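Local coordinates for hypothetical protein (Deinococcus radiodurans, PDB 1U5K) that probably takes part in DNA repair and in recombination by the RecF pathway, and binds a zinc ion, at residues A[20-25]-A[37-42]; A[134-139]-A[196-201]; A[156-161]-A[171-176]. All coordinates share one frame; numbering follows the deposited sequence.

Interaction 1 (A[20-25]-A[37-42]); sequences AGDIIV and IARGGV
The open end of a β-hairpin in the N-terminal OB-fold domain brings 20-25 against 37-42, with I23 and A38 as its last antiparallel hydrogen-bonded pair. I23 N donates to A38 O, and A38 N returns a shorter bond of 2.7 Å to I23 O. The next pair, I24 and I37, is non-hydrogen-bonded; its side chains lie on one face of the sheet, those of I23 and A38 on the other. I37 CG1 is anti to its backbone N (chi1 179°), and chi2 of 161° carries CD1 on to I24 CG1, at 3.9 Å, and D22 CB, at 3.7 Å. The same CD1 lies over the centre of one face of the R39 guanidinium.

Beyond the strands the chain of 37-42 turns, and polar contacts follow it. D22 OD1 accepts from G40 N at 2.9 Å through its anti lone pair, so the carboxylate fastens the backbone at the turn. An alanine at D22 would probably leave G40 N without this acceptor and let the 39-41 backbone shift more easily. Further out, V42 N points almost straight at G21 O (3.1 Å, N-H...O 173°). I23 CD1 lies 3.3 Å from G41 C, and a side chain on G41 would collide with that methyl and with A38 O. At G21, where phi is positive, a β-carbon would press on the carbonyl of A20 and come close to V42 CG1.

Strand 5-17 flanks the hairpin: I24 bonds to R16 through the backbone, and the I23 side chain touches R15. On the other flank I37 is bonded to A69 and V71 of strand 69-78, while A38 packs on L50 of a loop.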
ATOM      1  N   ALA A  20       3.508  18.072 -13.420  1.00 42.72           N
ATOM      2  CA  ALA A  20       3.733  18.684 -14.727  1.00 42.74           C
ATOM      3  C   ALA A  20       2.855  18.212 -15.886  1.00 42.22           C
ATOM      4  O   ALA A  20       2.978  18.736 -16.993  1.00 42.88           O
ATOM      5  CB  ALA A  20       5.190  18.524 -15.134  1.00 43.03           C
ATOM      6  N   GLY A  21       1.993  17.222 -15.675  1.00 41.10           N
ATOM      7  CA  GLY A  21       1.152  16.734 -16.756  1.00 40.32           C
ATOM      8  C   GLY A  21       1.807  15.660 -17.609  1.00 39.49           C
ATOM      9  O   GLY A  21       1.330  15.331 -18.696  1.00 40.13           O
ATOM     10  N   ASP A  22       2.931  15.126 -17.143  1.00 38.04           N
ATOM     11  CA  ASP A  22       3.510  13.935 -17.750  1.00 37.40           C
ATOM     12  C   ASP A  22       2.749  12.688 -17.285  1.00 35.84           C
ATOM     13  O   ASP A  22       2.092  12.689 -16.240  1.00 34.41           O
ATOM     14  CB  ASP A  22       4.988  13.803 -17.377  1.00 37.70           C
ATOM     15  CG  ASP A  22       5.805  15.051 -17.694  1.00 41.54           C
ATOM     16  OD1 ASP A  22       5.554  15.706 -18.730  1.00 43.88           O
ATOM     17  OD2 ASP A  22       6.725  15.460 -16.948  1.00 48.36           O
ATOM     18  N   ILE A  23       2.846  11.619 -18.065  1.00 33.94           N
ATOM     19  CA  ILE A  23       2.258  10.333 -17.700  1.00 33.27           C
ATOM     20  C   ILE A  23       3.375   9.310 -17.609  1.00 31.16           C
ATOM     21  O   ILE A  23       4.087   9.106 -18.582  1.00 30.59           O
ATOM     22  CB  ILE A  23       1.203   9.860 -18.707  1.00 33.89           C
ATOM     23  CG1 ILE A  23       0.104  10.896 -18.916  1.00 36.14           C
ATOM     24  CG2 ILE A  23       0.595   8.544 -18.247  1.00 36.04           C
ATOM     25  CD1 ILE A  23      -0.632  10.703 -20.227  1.00 38.89           C
ATOM     26  N   ILE A  24       3.587   8.750 -16.426  1.00 29.73           N
ATOM     27  CA  ILE A  24       4.597   7.736 -16.182  1.00 29.97           C
ATOM     28  C   ILE A  24       3.870   6.394 -16.091  1.00 29.72           C
ATOM     29  O   ILE A  24       2.956   6.205 -15.287  1.00 28.09           O
ATOM     30  CB  ILE A  24       5.352   8.017 -14.879  1.00 29.78           C
ATOM     31  CG1 ILE A  24       6.169   9.310 -14.955  1.00 32.88           C
ATOM     32  CG2 ILE A  24       6.232   6.836 -14.529  1.00 31.69           C
ATOM     33  CD1 ILE A  24       6.920   9.618 -13.673  1.00 34.66           C
ATOM     34  N   VAL A  25       4.280   5.456 -16.933  1.00 29.44           N
ATOM     35  CA  VAL A  25       3.626   4.160 -16.970  1.00 29.52           C
ATOM     36  C   VAL A  25       4.610   3.046 -16.726  1.00 28.45           C
ATOM     37  O   VAL A  25       5.782   3.126 -17.080  1.00 28.37           O
ATOM     38  CB  VAL A  25       2.916   3.867 -18.290  1.00 30.30           C
ATOM     39  CG1 VAL A  25       1.606   4.615 -18.335  1.00 32.85           C
ATOM     40  CG2 VAL A  25       3.804   4.164 -19.479  1.00 32.90           C
ATOM     41  N   ILE A  37       7.973   7.378 -19.556  1.00 31.37           N
ATOM     42  CA  ILE A  37       7.268   8.637 -19.343  1.00 32.01           C
ATOM     43  C   ILE A  37       6.801   9.204 -20.679  1.00 33.32           C
ATOM     44  O   ILE A  37       7.598   9.287 -21.611  1.00 33.06           O
ATOM     45  CB  ILE A  37       8.174   9.648 -18.608  1.00 32.07           C
ATOM     46  CG1 ILE A  37       7.449  10.980 -18.393  1.00 33.03           C
ATOM     47  CG2 ILE A  37       9.476   9.938 -19.362  1.00 31.52           C
ATOM     48  CD1 ILE A  37       8.093  11.818 -17.296  1.00 35.77           C
ATOM     49  N   ALA A  38       5.524   9.559 -20.783  1.00 35.05           N
ATOM     50  CA  ALA A  38       4.991  10.303 -21.913  1.00 37.81           C
ATOM     51  C   ALA A  38       4.923  11.772 -21.498  1.00 41.46           C
ATOM     52  O   ALA A  38       4.076  12.173 -20.693  1.00 40.90           O
ATOM     53  CB  ALA A  38       3.625   9.767 -22.328  1.00 37.84           C
ATOM     54  N   ARG A  39       5.868  12.561 -22.002  1.00 45.19           N
ATOM     55  CA  ARG A  39       5.999  13.956 -21.592  1.00 48.84           C
ATOM     56  C   ARG A  39       4.868  14.791 -22.186  1.00 50.94           C
ATOM     57  O   ARG A  39       4.386  14.513 -23.284  1.00 50.01           O
ATOM     58  CB  ARG A  39       7.384  14.514 -21.922  1.00 49.67           C
ATOM     59  CG  ARG A  39       8.444  13.999 -20.965  1.00 53.01           C
ATOM     60  CD  ARG A  39       9.849  13.965 -21.546  1.00 58.97           C
ATOM     61  NE  ARG A  39      10.790  13.155 -20.772  1.00 61.17           N
ATOM     62  CZ  ARG A  39      11.285  13.499 -19.588  1.00 65.29           C
ATOM     63  NH1 ARG A  39      10.936  14.641 -19.007  1.00 68.04           N
ATOM     64  NH2 ARG A  39      12.139  12.695 -18.968  1.00 65.94           N
ATOM     65  N   GLY A  40       4.407  15.757 -21.394  1.00 54.18           N
ATOM     66  CA  GLY A  40       3.184  16.491 -21.659  1.00 56.34           C
ATOM     67  C   GLY A  40       2.075  15.582 -22.150  1.00 58.51           C
ATOM     68  O   GLY A  40       1.254  15.989 -22.975  1.00 59.33           O
ATOM     69  N   GLY A  41       2.044  14.360 -21.624  1.00 60.40           N
ATOM     70  CA  GLY A  41       1.180  13.318 -22.142  1.00 62.09           C
ATOM     71  C   GLY A  41      -0.305  13.492 -21.889  1.00 63.82           C
ATOM     72  O   GLY A  41      -1.118  13.089 -22.719  1.00 63.28           O
ATOM     73  N   VAL A  42      -0.677  14.064 -20.746  1.00 66.59           N
ATOM     74  CA  VAL A  42      -2.094  14.198 -20.416  1.00 69.04           C
ATOM     75  C   VAL A  42      -2.811  15.082 -21.437  1.00 70.71           C
ATOM     76  O   VAL A  42      -3.936  14.785 -21.841  1.00 70.29           O
ATOM     77  CB  VAL A  42      -2.325  14.705 -18.976  1.00 69.29           C
ATOM     78  CG1 VAL A  42      -1.955  16.174 -18.824  1.00 70.13           C
ATOM     79  CG2 VAL A  42      -3.772  14.469 -18.564  1.00 70.31           C
TER

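Interaction 2 (A[134-139]-A[196-201])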
ATOM      1  N   LEU A 134      -7.063 -16.327  -8.271  1.00 22.17           N
ATOM      2  CA  LEU A 134      -6.447 -17.352  -7.443  1.00 22.41           C
ATOM      3  C   LEU A 134      -5.572 -18.282  -8.268  1.00 22.60           C
ATOM      4  O   LEU A 134      -4.396 -18.505  -7.976  1.00 22.26           O
ATOM      5  CB  LEU A 134      -7.446 -18.160  -6.614  1.00 23.02           C
ATOM      6  CG  LEU A 134      -7.727 -17.563  -5.248  1.00 23.56           C
ATOM      7  CD1 LEU A 134      -8.895 -18.285  -4.628  1.00 24.21           C
ATOM      8  CD2 LEU A 134      -6.509 -17.503  -4.309  1.00 25.01           C
ATOM      9  N   VAL A 135      -6.152 -18.799  -9.340  1.00 22.79           N
ATOM     10  CA  VAL A 135      -5.485 -19.778 -10.178  1.00 23.12           C
ATOM     11  C   VAL A 135      -4.238 -19.200 -10.832  1.00 23.53           C
ATOM     12  O   VAL A 135      -3.187 -19.825 -10.812  1.00 23.82           O
ATOM     13  CB  VAL A 135      -6.448 -20.360 -11.226  1.00 23.16           C
ATOM     14  CG1 VAL A 135      -5.697 -21.143 -12.272  1.00 23.99           C
ATOM     15  CG2 VAL A 135      -7.458 -21.222 -10.519  1.00 25.08           C
ATOM     16  N   MET A 136      -4.365 -17.987 -11.357  1.00 23.81           N
ATOM     17  CA  MET A 136      -3.328 -17.345 -12.140  1.00 23.84           C
ATOM     18  C   MET A 136      -2.206 -16.863 -11.227  1.00 23.61           C
ATOM     19  O   MET A 136      -1.028 -17.005 -11.545  1.00 23.08           O
ATOM     20  CB  MET A 136      -3.929 -16.186 -12.941  1.00 24.79           C
ATOM     21  CG  MET A 136      -4.927 -16.675 -13.995  1.00 29.29           C
ATOM     22  SD  MET A 136      -4.179 -17.739 -15.210  1.00 39.59           S
ATOM     23  CE  MET A 136      -3.498 -16.619 -16.207  1.00 40.70           C
ATOM     24  N   SER A 137      -2.569 -16.335 -10.067  1.00 22.86           N
ATOM     25  CA  SER A 137      -1.557 -15.915  -9.113  1.00 24.61           C
ATOM     26  C   SER A 137      -0.684 -17.092  -8.628  1.00 24.78           C
ATOM     27  O   SER A 137       0.557 -17.011  -8.634  1.00 23.26           O
ATOM     28  CB  SER A 137      -2.217 -14.977  -8.083  1.00 25.15           C
ATOM     29  OG  SER A 137      -2.871 -15.769  -7.115  1.00 33.08           O
ATOM     30  N   TYR A 138      -1.285 -18.244  -8.337  1.00 23.64           N
ATOM     31  CA  TYR A 138      -0.519 -19.430  -7.960  1.00 23.50           C
ATOM     32  C   TYR A 138       0.318 -19.968  -9.121  1.00 23.61           C
ATOM     33  O   TYR A 138       1.494 -20.319  -8.958  1.00 23.90           O
ATOM     34  CB  TYR A 138      -1.419 -20.522  -7.368  1.00 23.23           C
ATOM     35  CG  TYR A 138      -1.674 -20.438  -5.892  1.00 21.09           C
ATOM     36  CD1 TYR A 138      -2.638 -19.579  -5.391  1.00 20.82           C
ATOM     37  CD2 TYR A 138      -0.939 -21.205  -4.975  1.00 23.93           C
ATOM     38  CE1 TYR A 138      -2.853 -19.493  -4.033  1.00 20.25           C
ATOM     39  CE2 TYR A 138      -1.182 -21.155  -3.614  1.00 24.01           C
ATOM     40  CZ  TYR A 138      -2.143 -20.282  -3.143  1.00 21.67           C
ATOM     41  OH  TYR A 138      -2.443 -20.173  -1.804  1.00 22.78           O
ATOM     42  N   LYS A 139      -0.260 -19.956 -10.315  1.00 23.27           N
ATOM     43  CA  LYS A 139       0.478 -20.357 -11.496  1.00 24.36           C
ATOM     44  C   LYS A 139       1.714 -19.515 -11.750  1.00 24.03           C
ATOM     45  O   LYS A 139       2.754 -20.047 -12.119  1.00 22.50           O
ATOM     46  CB  LYS A 139      -0.398 -20.377 -12.750  1.00 24.80           C
ATOM     47  CG  LYS A 139       0.221 -21.153 -13.892  1.00 26.73           C
ATOM     48  CD  LYS A 139      -0.029 -22.655 -13.846  1.00 28.47           C
ATOM     49  CE  LYS A 139       0.681 -23.345 -15.005  1.00 27.56           C
ATOM     50  NZ  LYS A 139       0.907 -24.787 -14.780  1.00 33.25           N
ATOM     51  N   ARG A 196      -0.548 -27.865 -12.617  1.00 33.03           N
ATOM     52  CA  ARG A 196      -1.771 -28.045 -13.383  1.00 33.24           C
ATOM     53  C   ARG A 196      -1.974 -26.922 -14.386  1.00 32.55           C
ATOM     54  O   ARG A 196      -1.684 -25.755 -14.095  1.00 31.28           O
ATOM     55  CB  ARG A 196      -2.955 -27.973 -12.436  1.00 34.17           C
ATOM     56  CG  ARG A 196      -3.957 -29.073 -12.584  1.00 38.53           C
ATOM     57  CD  ARG A 196      -4.868 -29.106 -11.373  1.00 39.55           C
ATOM     58  NE  ARG A 196      -4.759 -30.396 -10.719  1.00 40.25           N
ATOM     59  CZ  ARG A 196      -5.309 -30.681  -9.556  1.00 37.27           C
ATOM     60  NH1 ARG A 196      -5.976 -29.748  -8.899  1.00 37.97           N
ATOM     61  NH2 ARG A 196      -5.173 -31.903  -9.067  1.00 38.76           N
ATOM     62  N   THR A 197      -2.494 -27.271 -15.557  1.00 30.69           N
ATOM     63  CA  THR A 197      -2.858 -26.238 -16.518  1.00 30.39           C
ATOM     64  C   THR A 197      -3.925 -25.328 -15.919  1.00 29.64           C
ATOM     65  O   THR A 197      -4.741 -25.748 -15.097  1.00 28.81           O
ATOM     66  CB  THR A 197      -3.367 -26.843 -17.842  1.00 30.31           C
ATOM     67  OG1 THR A 197      -4.578 -27.555 -17.579  1.00 31.62           O
ATOM     68  CG2 THR A 197      -2.398 -27.864 -18.396  1.00 31.04           C
ATOM     69  N   VAL A 198      -3.933 -24.066 -16.330  1.00 29.90           N
ATOM     70  CA  VAL A 198      -4.961 -23.160 -15.840  1.00 30.43           C
ATOM     71  C   VAL A 198      -6.357 -23.566 -16.326  1.00 30.20           C
ATOM     72  O   VAL A 198      -7.356 -23.456 -15.618  1.00 29.53           O
ATOM     73  CB  VAL A 198      -4.611 -21.670 -16.086  1.00 31.47           C
ATOM     74  CG1 VAL A 198      -3.238 -21.327 -15.520  1.00 32.67           C
ATOM     75  CG2 VAL A 198      -4.659 -21.284 -17.541  1.00 32.05           C
ATOM     76  N   ARG A 199      -6.438 -24.103 -17.536  1.00 30.97           N
ATOM     77  CA  ARG A 199      -7.711 -24.646 -17.990  1.00 30.98           C
ATOM     78  C   ARG A 199      -8.267 -25.717 -17.060  1.00 30.40           C
ATOM     79  O   ARG A 199      -9.394 -25.615 -16.594  1.00 31.58           O
ATOM     80  CB  ARG A 199      -7.555 -25.211 -19.394  1.00 32.74           C
ATOM     81  CG  ARG A 199      -8.873 -25.607 -20.014  1.00 32.63           C
ATOM     82  CD  ARG A 199      -8.693 -25.588 -21.500  1.00 35.96           C
ATOM     83  NE  ARG A 199      -9.880 -26.126 -22.136  1.00 36.68           N
ATOM     84  CZ  ARG A 199      -9.961 -26.327 -23.441  1.00 36.51           C
ATOM     85  NH1 ARG A 199      -8.937 -26.023 -24.229  1.00 34.20           N
ATOM     86  NH2 ARG A 199     -11.093 -26.797 -23.934  1.00 35.29           N
ATOM     87  N   ALA A 200      -7.460 -26.710 -16.717  1.00 30.84           N
ATOM     88  CA  ALA A 200      -7.829 -27.726 -15.737  1.00 31.02           C
ATOM     89  C   ALA A 200      -8.279 -27.149 -14.399  1.00 31.45           C
ATOM     90  O   ALA A 200      -9.310 -27.554 -13.865  1.00 32.52           O
ATOM     91  CB  ALA A 200      -6.671 -28.697 -15.533  1.00 31.67           C
ATOM     92  N   SER A 201      -7.544 -26.186 -13.853  1.00 30.89           N
ATOM     93  CA  SER A 201      -7.928 -25.557 -12.593  1.00 30.29           C
ATOM     94  C   SER A 201      -9.230 -24.764 -12.629  1.00 30.71           C
ATOM     95  O   SER A 201      -9.985 -24.779 -11.659  1.00 29.35           O
ATOM     96  CB  SER A 201      -6.793 -24.665 -12.085  1.00 30.71           C
ATOM     97  OG  SER A 201      -5.728 -25.460 -11.608  1.00 26.56           O
TER
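V198 is the apolar centre of a helix-helix contact in the C-terminal domain, where the first turn of helix 198-203 rests against helix 129-141. Three side chains of the longer helix meet it. V135 CG1 comes within 4.0 Å of V198 CB, the two side chains crossing obliquely. M136 and K139 each cross V198 at about a right angle: M136 SD lies 3.7 Å from V198 CG1, and K139 CG packs on the same methyl at 3.8 Å. A bend at chi2 (-62°) brings the M136 sulfur round to V198, while the other neighbours of this side chain include L115 and A118 of helix 110-125. One turn after V198, S201 CB sits against both methyls of V135, 3.7 Å from CG1.

The polar contacts gather at the start of the short helix. T197 is its N-cap residue, with OG1 accepting from A200 N at 3.1 Å. The R196 guanidinium leads away from helix 129-141 to a salt bridge with D188, and it is the backbone carbonyl of R196 that meets K139. K139 bends at chi2, its CB, CG and CD pass V198 CG1, and its ammonium is held by two carbonyls before the helix, R196 O and V194 O. The hydrogen bond from K139 NZ to R196 O is 2.8 Å long, the donor standing above the carbonyl plane, 61° out of it.

Interaction 3 (A[156-161]-A[171-176]). With ZN (zinc ion), chain C.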
ATOM      1  N   CYS A 156      10.165 -30.245   9.740  1.00 24.27           N
ATOM      2  CA  CYS A 156      10.885 -31.493   9.955  1.00 23.90           C
ATOM      3  C   CYS A 156      11.146 -32.323   8.701  1.00 23.81           C
ATOM      4  O   CYS A 156      11.900 -33.292   8.751  1.00 25.71           O
ATOM      5  CB  CYS A 156      10.122 -32.367  10.937  1.00 23.78           C
ATOM      6  SG  CYS A 156       8.663 -33.181  10.267  1.00 25.12           S
ATOM      7  N   GLY A 157      10.454 -32.026   7.608  1.00 22.52           N
ATOM      8  CA  GLY A 157      10.692 -32.694   6.350  1.00 23.20           C
ATOM      9  C   GLY A 157       9.798 -33.880   6.053  1.00 22.86           C
ATOM     10  O   GLY A 157       9.975 -34.464   4.991  1.00 21.48           O
ATOM     11  N   ALA A 158       8.895 -34.236   6.957  1.00 23.88           N
ATOM     12  CA  ALA A 158       7.954 -35.337   6.750  1.00 24.66           C
ATOM     13  C   ALA A 158       7.121 -35.204   5.478  1.00 26.82           C
ATOM     14  O   ALA A 158       6.661 -34.123   5.103  1.00 27.70           O
ATOM     15  CB  ALA A 158       7.025 -35.537   7.926  1.00 24.56           C
ATOM     16  N   PRO A 159       6.974 -36.324   4.780  1.00 27.39           N
ATOM     17  CA  PRO A 159       6.273 -36.336   3.494  1.00 27.26           C
ATOM     18  C   PRO A 159       4.793 -35.992   3.596  1.00 26.96           C
ATOM     19  O   PRO A 159       4.116 -36.330   4.564  1.00 27.34           O
ATOM     20  CB  PRO A 159       6.537 -37.737   2.925  1.00 27.82           C
ATOM     21  CG  PRO A 159       7.304 -38.468   3.945  1.00 29.53           C
ATOM     22  CD  PRO A 159       7.591 -37.609   5.146  1.00 27.76           C
ATOM     23  N   ASP A 160       4.307 -35.274   2.588  1.00 27.35           N
ATOM     24  CA  ASP A 160       2.886 -35.012   2.412  1.00 27.43           C
ATOM     25  C   ASP A 160       2.192 -34.279   3.561  1.00 26.70           C
ATOM     26  O   ASP A 160       1.134 -34.705   3.997  1.00 25.35           O
ATOM     27  CB  ASP A 160       2.171 -36.340   2.155  1.00 29.40           C
ATOM     28  CG  ASP A 160       2.798 -37.100   1.014  1.00 31.62           C
ATOM     29  OD1 ASP A 160       3.034 -36.445  -0.015  1.00 33.80           O
ATOM     30  OD2 ASP A 160       3.151 -38.294   1.074  1.00 37.38           O
ATOM     31  N   PRO A 161       2.713 -33.129   3.977  1.00 25.62           N
ATOM     32  CA  PRO A 161       2.101 -32.344   5.050  1.00 26.51           C
ATOM     33  C   PRO A 161       0.724 -31.826   4.641  1.00 26.90           C
ATOM     34  O   PRO A 161       0.497 -31.477   3.483  1.00 29.03           O
ATOM     35  CB  PRO A 161       3.079 -31.178   5.224  1.00 26.39           C
ATOM     36  CG  PRO A 161       3.730 -31.003   3.899  1.00 24.46           C
ATOM     37  CD  PRO A 161       3.820 -32.401   3.337  1.00 25.99           C
ATOM     38  N   LEU A 171       3.687 -25.700   4.041  1.00 25.19           N
ATOM     39  CA  LEU A 171       2.829 -26.633   4.764  1.00 24.96           C
ATOM     40  C   LEU A 171       3.590 -27.384   5.867  1.00 24.03           C
ATOM     41  O   LEU A 171       4.784 -27.625   5.738  1.00 23.57           O
ATOM     42  CB  LEU A 171       2.268 -27.656   3.791  1.00 25.48           C
ATOM     43  CG  LEU A 171       1.431 -27.132   2.610  1.00 28.21           C
ATOM     44  CD1 LEU A 171       1.262 -28.278   1.647  1.00 27.76           C
ATOM     45  CD2 LEU A 171       0.095 -26.600   3.065  1.00 27.57           C
ATOM     46  N   LEU A 172       2.901 -27.737   6.944  1.00 24.31           N
ATOM     47  CA  LEU A 172       3.454 -28.445   8.096  1.00 23.76           C
ATOM     48  C   LEU A 172       2.764 -29.788   8.266  1.00 23.95           C
ATOM     49  O   LEU A 172       1.584 -29.924   7.930  1.00 23.92           O
ATOM     50  CB  LEU A 172       3.270 -27.640   9.382  1.00 23.15           C
ATOM     51  CG  LEU A 172       4.043 -26.331   9.425  1.00 21.94           C
ATOM     52  CD1 LEU A 172       3.628 -25.522  10.643  1.00 27.28           C
ATOM     53  CD2 LEU A 172       5.536 -26.578   9.318  1.00 24.38           C
ATOM     54  N   CYS A 173       3.477 -30.769   8.826  1.00 24.44           N
ATOM     55  CA  CYS A 173       2.861 -32.048   9.183  1.00 24.46           C
ATOM     56  C   CYS A 173       2.054 -31.917  10.467  1.00 24.87           C
ATOM     57  O   CYS A 173       2.151 -30.929  11.204  1.00 24.15           O
ATOM     58  CB  CYS A 173       3.906 -33.166   9.328  1.00 25.16           C
ATOM     59  SG  CYS A 173       4.937 -33.028  10.805  1.00 25.71           S
ATOM     60  N   SER A 174       1.285 -32.961  10.757  1.00 26.34           N
ATOM     61  CA  SER A 174       0.400 -32.996  11.918  1.00 27.03           C
ATOM     62  C   SER A 174       1.181 -32.849  13.223  1.00 27.36           C
ATOM     63  O   SER A 174       0.669 -32.284  14.182  1.00 28.16           O
ATOM     64  CB  SER A 174      -0.468 -34.263  11.914  1.00 28.17           C
ATOM     65  OG  SER A 174       0.317 -35.421  12.187  1.00 31.53           O
ATOM     66  N   LYS A 175       2.447 -33.255  13.245  1.00 27.26           N
ATOM     67  CA  LYS A 175       3.247 -33.142  14.447  1.00 28.41           C
ATOM     68  C   LYS A 175       3.830 -31.750  14.658  1.00 28.45           C
ATOM     69  O   LYS A 175       3.951 -31.321  15.795  1.00 30.19           O
ATOM     70  CB  LYS A 175       4.365 -34.191  14.448  1.00 29.14           C
ATOM     71  CG  LYS A 175       3.909 -35.642  14.442  1.00 32.47           C
ATOM     72  CD  LYS A 175       3.297 -36.168  15.729  1.00 39.77           C
ATOM     73  CE  LYS A 175       3.168 -37.709  15.724  1.00 42.68           C
ATOM     74  NZ  LYS A 175       4.317 -38.407  16.430  1.00 45.31           N
ATOM     75  N   CYS A 176       4.136 -31.011  13.598  1.00 28.25           N
ATOM     76  CA  CYS A 176       4.730 -29.686  13.718  1.00 28.11           C
ATOM     77  C   CYS A 176       3.656 -28.605  13.804  1.00 28.46           C
ATOM     78  O   CYS A 176       3.913 -27.511  14.272  1.00 28.83           O
ATOM     79  CB  CYS A 176       5.672 -29.444  12.541  1.00 27.88           C
ATOM     80  SG  CYS A 176       7.170 -30.452  12.576  1.00 25.67           S
TER
HETATM   81 ZN    ZN C 300       6.884 -31.779  10.591  1.00 32.88          ZN
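C156, C173 and C176 meet through a zinc ion, which C153 completes as a four-cysteine site built from two CxxC pairs, consistent with a zinc-ribbon-like element. Zinc lies 2.3 Å from C156 SG, 2.3 Å from C173 SG and 2.4 Å from C176 SG. No hydrogen bond joins 156-161 to 171-176, so the metal is the principal polar link between them. The thiolates come close around it, C156 SG standing 3.8 Å from C173 SG. In C156 and C173 the sulfur sits between the backbone N and the carbonyl carbon (chi1 75° and 72°), whereas in C176 it is anti to the carbonyl carbon.

Around this first shell, backbone amides turn toward the sulfurs. A158 N donates to C156 SG at 3.5 Å with a fairly straight bond, and C176 N makes a weak bond to C173 SG. Such donors would be expected to offset some of the negative charge of the thiolates. G157 lies between C156 and A158 with positive phi, at backbone angles that would press a β-carbon against the carbonyl of C156.

Apolar contacts complete the join farther from the metal. A158 CB approaches C173 CB, and the P161 ring crosses the L171 side chain at about a right angle, with P161 CG 3.7 Å from L171 CB. P161 CB also sits 3.3 Å from L172 O.

The site adjoins a small antiparallel pairing of 163-164 with the weakly bonded strand 171-172, in which L172 bonds to H163 through the backbone. L171 bonds likewise to A154, and its side chain rests on T150 and on Y182, the latter just before helix 184-192.

In the fold
The three contacts are spread along an elongated chain. Interaction 1 comes first in sequence, in the N-terminal OB-fold domain, and lies across the chain's centre from the other two; its centre is 36 Å from that of interaction 2 and 52 Å from that of interaction 3. Interactions 2 and 3 both belong to the C-terminal part of the protein. There the zinc-binding segments of interaction 3 fall within the chain between 139 and 196, yet the two contacts do not touch, their nearest atoms being about 8 Å apart. Helix 129-141 precedes the zinc site and helix 184-192 follows it. The protein thus combines a β-sheet domain with a helical one that carries the metal at its far end.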